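Local structure of beta-glucanase (6EUG) at residues V219-K224 with I267-G272; L291-S296 with E300-P305. The protein probably hydrolyses O-glycosidic bonds as a beta-1,3-galactosidase, this chain being the family 43 part of a longer protein that also has a family 16 domain. All blocks are in the same frame, centred on the assembly; numbering follows the deposited sequence.

Contact 1: V219-K224 with I267-G272; sequences VDDDGK and IFKKEG
Asp220 and Lys269 have the nearest CA atoms of the two segments, yet these stay 8.2 Å apart, and side chains alone bridge 219-224 and 267-272. The first segment makes a type I turn from Asp220 to Gly223, in which Asp220 pairs with two successive residues: its O accepts from Gly223 N (3.1 Å) and its N gives to Lys224 O (2.8 Å). This is the type I turn plus G1 bulge, in which Gly223 has the positive phi that glycine adopts easily. Asp222 steadies the corner as an Asx turn, its OD1 accepting from Lys224 N at 3.0 Å.

From the strand side, Lys269 reaches over with CG anti to the backbone N (chi1 -180°) and the rest of the chain extended, so that a long aliphatic arm carries the ammonium group to the turn. NZ forms a salt bridge with Asp221 OD2 at 3.0 Å, coming from above the carboxylate plane, 43° out of it. Asp221 presents that oxygen because its chi1 of 52° sets the carboxylate between its own backbone N and carbonyl carbon. The second salt bridge, from NZ to Asp220 OD1, is weak at 3.5 Å. That same oxygen accepts a weak bond from Asp221 N, which ties one acid to the backbone of the other. Asp220 is buried, and its OD2 is hydrogen-bonded to the hydroxyl of Tyr274, which also bonds Lys269 NZ; the neighbouring positive charge probably helps keep this carboxylate ionised. Farther back, the lysine arm rests on Phe218.

The arrangement is a salt-bridge network between adjacent blades of the five-bladed beta-propeller of family 43: an acidic hairpin turn of one four-stranded sheet is clasped by a lysine on the first, innermost strand of the next.

Contact 2: L291-S296 with E300-P305; sequences LLTADS and EWKQLP
Ala294 sits over one face of the Trp301 indole: its CB lies 3.4 Å from the centroid of the five-membered ring and only 11° off the normal, a close CH-pi contact for which a bare methyl is well suited. At the ring's edge, near its plane, Leu292 O lies 3.8 Å from CZ3, while Leu292 CB approaches CE3. With CG anti to its carbonyl carbon (chi1 -69°), the indole lies against the partner strand, and NE1 is bonded to Met297 O in the connecting loop.

Beyond the ring the strands pair antiparallel. Thr293 N gives to Lys302 O and Lys302 N to Thr293 O, each at 2.9 Å, and Leu304 N gives a nearly straight bond to Leu291 O (2.7 Å). Beta-branched Thr293 suits the strand: its CG2 packs on Leu304 CD1 at 3.7 Å, while OG1 bonds Tyr274 O. Leu291 and Leu304 meet through their CD2 methyls (4.0 Å), and on the other face Leu292 CD2 touches the aliphatic part of Gln303. Where the strands part, a water joins Asp295 N to Glu300 O.

This hairpin forms the outer edge of its four-stranded sheet. Strand 290-294 is flanked inward by strand 273-279, and Trp301 reaches Ile239, Ile254 and Ile256 on strands of the preceding sheet.

Both contacts involve the four-stranded sheet of 265-304, contact 1 at its innermost strand 265-270, the one nearest the propeller axis, and contact 2 at its outer edge, strand 302-304; their centres lie about 15 Å apart. They nevertheless touch, Ile267 CD1 packing 4.1 Å from Trp301 CH2. Tyr274 serves both, its hydroxyl in contact 1 and its backbone in contact 2. Each also binds this sheet to the preceding one, contact 1 by charge and contact 2 by an indole among isoleucines. Neither includes a residue of the glucoimidazole pocket, but the same elements lead to it: Asp214 directly precedes strand 215-219, and Gly283 and Trp284 lie between strands 273-279 and 290-294.

Contact 1: V219-K224 with I267-G272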
loop_
_atom_site.group_PDB
_atom_site.type_symbol
_atom_site.label_atom_id
_atom_site.label_comp_id
_atom_site.label_asym_id
_atom_site.label_seq_id
_atom_site.Cartn_x
_atom_site.Cartn_y
_atom_site.Cartn_z
ATOM N N VAL A 219 -6.706 -10.065 -1.282
ATOM C CA VAL A 219 -7.639 -11.091 -1.782
ATOM C C VAL A 219 -8.280 -11.852 -0.594
ATOM O O VAL A 219 -7.595 -12.538 0.200
ATOM C CB VAL A 219 -6.967 -12.116 -2.738
ATOM C CG1 VAL A 219 -8.014 -13.133 -3.243
ATOM C CG2 VAL A 219 -6.287 -11.439 -3.914
ATOM N N ASP A 220 -9.583 -11.728 -0.488
ATOM C CA ASP A 220 -10.335 -12.348 0.617
ATOM C C ASP A 220 -10.651 -13.829 0.328
ATOM O O ASP A 220 -10.382 -14.356 -0.776
ATOM C CB ASP A 220 -11.600 -11.520 0.864
ATOM C CG ASP A 220 -12.088 -11.552 2.314
ATOM O OD1 ASP A 220 -11.531 -12.267 3.177
ATOM O OD2 ASP A 220 -13.125 -10.903 2.550
ATOM N N ASP A 221 -11.184 -14.513 1.332
ATOM C CA ASP A 221 -11.405 -15.960 1.251
ATOM C C ASP A 221 -12.528 -16.387 0.290
ATOM O O ASP A 221 -12.536 -17.534 -0.177
ATOM C CB ASP A 221 -11.491 -16.599 2.665
ATOM C CG ASP A 221 -12.485 -15.923 3.575
ATOM O OD1 ASP A 221 -13.294 -15.072 3.092
ATOM O OD2 ASP A 221 -12.456 -16.238 4.781
ATOM N N ASP A 222 -13.399 -15.441 -0.079
ATOM C CA ASP A 222 -14.426 -15.633 -1.110
ATOM C C ASP A 222 -13.972 -15.316 -2.548
ATOM O O ASP A 222 -14.800 -15.277 -3.456
ATOM C CB ASP A 222 -15.660 -14.802 -0.755
ATOM C CG ASP A 222 -15.383 -13.303 -0.653
ATOM O OD1 ASP A 222 -14.222 -12.850 -0.833
ATOM O OD2 ASP A 222 -16.380 -12.569 -0.418
ATOM N N GLY A 223 -12.678 -15.001 -2.722
ATOM C CA GLY A 223 -12.120 -14.634 -4.033
ATOM C C GLY A 223 -12.314 -13.169 -4.403
ATOM O O GLY A 223 -11.791 -12.729 -5.428
ATOM N N LYS A 224 -13.027 -12.405 -3.568
ATOM C CA LYS A 224 -13.193 -10.966 -3.820
ATOM C C LYS A 224 -11.909 -10.253 -3.431
ATOM O O LYS A 224 -11.315 -10.553 -2.375
ATOM C CB LYS A 224 -14.385 -10.377 -3.063
ATOM C CG LYS A 224 -15.722 -10.688 -3.740
ATOM C CD LYS A 224 -16.912 -10.178 -2.958
ATOM C CE LYS A 224 -18.225 -10.510 -3.671
ATOM N NZ LYS A 224 -18.345 -9.805 -4.973
ATOM N N ILE A 267 -2.085 -5.177 5.459
ATOM C CA ILE A 267 -3.297 -5.907 5.912
ATOM C C ILE A 267 -3.157 -7.420 5.863
ATOM O O ILE A 267 -2.501 -7.943 4.967
ATOM C CB ILE A 267 -4.545 -5.458 5.119
ATOM C CG1 ILE A 267 -5.851 -6.053 5.718
ATOM C CG2 ILE A 267 -4.420 -5.769 3.636
ATOM C CD1 ILE A 267 -7.114 -5.363 5.206
ATOM N N PHE A 268 -3.775 -8.096 6.829
ATOM C CA PHE A 268 -3.944 -9.550 6.835
ATOM C C PHE A 268 -5.233 -9.962 7.533
ATOM O O PHE A 268 -5.893 -9.137 8.200
ATOM C CB PHE A 268 -2.722 -10.298 7.445
ATOM C CG PHE A 268 -2.561 -10.169 8.943
ATOM C CD1 PHE A 268 -2.006 -9.018 9.497
ATOM C CD2 PHE A 268 -2.846 -11.244 9.792
ATOM C CE1 PHE A 268 -1.802 -8.898 10.866
ATOM C CE2 PHE A 268 -2.657 -11.128 11.188
ATOM C CZ PHE A 268 -2.133 -9.939 11.714
ATOM N N LYS A 269 -5.590 -11.247 7.377
ATOM C CA LYS A 269 -6.769 -11.827 8.017
ATOM C C LYS A 269 -6.339 -13.097 8.733
ATOM O O LYS A 269 -5.599 -13.905 8.145
ATOM C CB LYS A 269 -7.880 -12.117 6.993
ATOM C CG LYS A 269 -9.151 -12.726 7.577
ATOM C CD LYS A 269 -10.186 -13.015 6.497
ATOM C CE LYS A 269 -11.540 -13.358 7.124
ATOM N NZ LYS A 269 -12.633 -13.626 6.161
ATOM N N LYS A 270 -6.794 -13.250 9.988
ATOM C CA LYS A 270 -6.484 -14.425 10.815
ATOM C C LYS A 270 -7.704 -14.878 11.602
ATOM O O LYS A 270 -8.238 -14.110 12.422
ATOM C CB LYS A 270 -5.306 -14.115 11.776
ATOM C CG LYS A 270 -4.893 -15.290 12.699
ATOM C CD LYS A 270 -3.649 -14.921 13.505
ATOM C CE LYS A 270 -3.159 -16.034 14.421
ATOM N NZ LYS A 270 -3.937 -16.038 15.695
ATOM N N GLU A 271 -8.115 -16.135 11.408
ATOM C CA GLU A 271 -9.244 -16.722 12.164
ATOM C C GLU A 271 -10.490 -15.830 12.172
ATOM O O GLU A 271 -11.086 -15.574 13.216
ATOM C CB GLU A 271 -8.770 -17.067 13.586
ATOM C CG GLU A 271 -7.667 -18.112 13.560
ATOM C CD GLU A 271 -7.123 -18.480 14.916
ATOM O OE1 GLU A 271 -7.042 -17.634 15.818
ATOM O OE2 GLU A 271 -6.761 -19.650 15.065
ATOM N N GLY A 272 -10.841 -15.308 10.990
ATOM C CA GLY A 272 -12.010 -14.440 10.835
ATOM C C GLY A 272 -11.871 -12.940 10.980
ATOM O O GLY A 272 -12.795 -12.198 10.575
#

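Contact 2: L291-S296 with E300-P305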
loop_
_atom_site.group_PDB
_atom_site.type_symbol
_atom_site.label_atom_id
_atom_site.label_comp_id
_atom_site.label_asym_id
_atom_site.label_seq_id
_atom_site.Cartn_x
_atom_site.Cartn_y
_atom_site.Cartn_z
ATOM N N LEU A 291 -2.571 0.281 14.793
ATOM C CA LEU A 291 -3.247 -1.000 14.511
ATOM C C LEU A 291 -4.752 -0.776 14.359
ATOM O O LEU A 291 -5.376 -0.181 15.238
ATOM C CB LEU A 291 -2.987 -2.019 15.619
ATOM C CG LEU A 291 -3.588 -3.412 15.463
ATOM C CD1 LEU A 291 -3.012 -4.077 14.208
ATOM C CD2 LEU A 291 -3.335 -4.272 16.691
ATOM N N LEU A 292 -5.319 -1.254 13.245
ATOM C CA LEU A 292 -6.746 -1.130 12.960
ATOM C C LEU A 292 -7.360 -2.528 12.801
ATOM O O LEU A 292 -6.690 -3.434 12.296
ATOM C CB LEU A 292 -6.997 -0.286 11.738
ATOM C CG LEU A 292 -6.095 0.973 11.529
ATOM C CD1 LEU A 292 -6.354 1.604 10.171
ATOM C CD2 LEU A 292 -6.326 2.012 12.625
ATOM N N THR A 293 -8.612 -2.703 13.221
ATOM C CA THR A 293 -9.280 -4.024 13.121
ATOM C C THR A 293 -10.770 -3.939 12.767
ATOM O O THR A 293 -11.466 -2.941 13.122
ATOM C CB THR A 293 -9.043 -4.849 14.409
ATOM O OG1 THR A 293 -9.477 -6.217 14.275
ATOM C CG2 THR A 293 -9.767 -4.214 15.611
ATOM N N ALA A 294 -11.245 -4.991 12.089
ATOM C CA ALA A 294 -12.658 -5.197 11.782
ATOM C C ALA A 294 -13.016 -6.684 11.722
ATOM O O ALA A 294 -12.133 -7.548 11.480
ATOM C CB ALA A 294 -13.058 -4.529 10.469
ATOM N N ASP A 295 -14.301 -6.976 11.911
ATOM C CA ASP A 295 -14.832 -8.351 11.709
ATOM C C ASP A 295 -15.498 -8.606 10.360
ATOM O O ASP A 295 -16.048 -9.705 10.138
ATOM C CB ASP A 295 -15.770 -8.762 12.875
ATOM C CG ASP A 295 -15.037 -8.851 14.238
ATOM O OD1 ASP A 295 -13.809 -8.978 14.288
ATOM O OD2 ASP A 295 -15.706 -8.780 15.292
ATOM N N SER A 296 -15.529 -7.583 9.500
ATOM C CA SER A 296 -15.977 -7.693 8.096
ATOM C C SER A 296 -15.242 -6.592 7.324
ATOM O O SER A 296 -15.049 -5.496 7.854
ATOM C CB SER A 296 -17.489 -7.515 7.968
ATOM O OG SER A 296 -17.927 -7.703 6.621
ATOM N N GLU A 300 -17.623 -1.758 10.156
ATOM C CA GLU A 300 -16.959 -0.780 10.996
ATOM C C GLU A 300 -15.601 -1.218 11.501
ATOM O O GLU A 300 -15.418 -2.353 11.910
ATOM C CB GLU A 300 -17.854 -0.411 12.192
ATOM C CG GLU A 300 -19.093 0.383 11.819
ATOM C CD GLU A 300 -18.816 1.832 11.421
ATOM O OE1 GLU A 300 -17.693 2.388 11.644
ATOM O OE2 GLU A 300 -19.771 2.430 10.878
ATOM N N TRP A 301 -14.629 -0.300 11.439
ATOM C CA TRP A 301 -13.262 -0.508 11.923
ATOM C C TRP A 301 -12.976 0.281 13.238
ATOM O O TRP A 301 -13.605 1.316 13.505
ATOM C CB TRP A 301 -12.239 -0.102 10.852
ATOM C CG TRP A 301 -12.182 -1.027 9.602
ATOM C CD1 TRP A 301 -13.126 -1.195 8.613
ATOM C CD2 TRP A 301 -11.123 -1.905 9.291
ATOM N NE1 TRP A 301 -12.682 -2.132 7.686
ATOM C CE2 TRP A 301 -11.474 -2.603 8.104
ATOM C CE3 TRP A 301 -9.911 -2.228 9.940
ATOM C CZ2 TRP A 301 -10.619 -3.551 7.520
ATOM C CZ3 TRP A 301 -9.086 -3.169 9.368
ATOM C CH2 TRP A 301 -9.447 -3.836 8.178
ATOM N N LYS A 302 -12.015 -0.242 14.023
ATOM C CA LYS A 302 -11.611 0.282 15.342
ATOM C C LYS A 302 -10.102 0.468 15.380
ATOM O O LYS A 302 -9.374 -0.325 14.767
ATOM C CB LYS A 302 -11.940 -0.703 16.511
ATOM C CG LYS A 302 -13.353 -1.226 16.615
ATOM C CD LYS A 302 -13.684 -1.757 17.991
ATOM C CE LYS A 302 -13.257 -3.182 18.232
ATOM N NZ LYS A 302 -14.334 -3.913 18.987
ATOM N N GLN A 303 -9.635 1.487 16.103
ATOM C CA GLN A 303 -8.222 1.752 16.268
ATOM C C GLN A 303 -7.720 1.249 17.620
ATOM O O GLN A 303 -8.316 1.568 18.683
ATOM C CB GLN A 303 -7.927 3.247 16.089
ATOM C CG GLN A 303 -6.446 3.604 16.282
ATOM C CD GLN A 303 -6.115 5.026 15.874
ATOM O OE1 GLN A 303 -6.986 5.757 15.377
ATOM N NE2 GLN A 303 -4.855 5.432 16.086
ATOM N N LEU A 304 -6.650 0.455 17.577
ATOM C CA LEU A 304 -5.951 -0.099 18.754
ATOM C C LEU A 304 -4.536 0.495 18.961
ATOM O O LEU A 304 -4.018 1.221 18.080
ATOM C CB LEU A 304 -5.887 -1.637 18.626
ATOM C CG LEU A 304 -7.118 -2.502 19.008
ATOM C CD1 LEU A 304 -8.412 -2.090 18.315
ATOM C CD2 LEU A 304 -6.832 -3.942 18.633
ATOM N N PRO A 305 -3.897 0.219 20.147
ATOM C CA PRO A 305 -2.550 0.792 20.361
ATOM C C PRO A 305 -1.485 0.289 19.388
ATOM O O PRO A 305 -1.670 -0.789 18.789
ATOM C CB PRO A 305 -2.207 0.365 21.784
ATOM C CG PRO A 305 -3.563 0.201 22.456
ATOM C CD PRO A 305 -4.407 -0.433 21.374
HETATM O O HOH W 1 -16.364 -4.930 12.083
#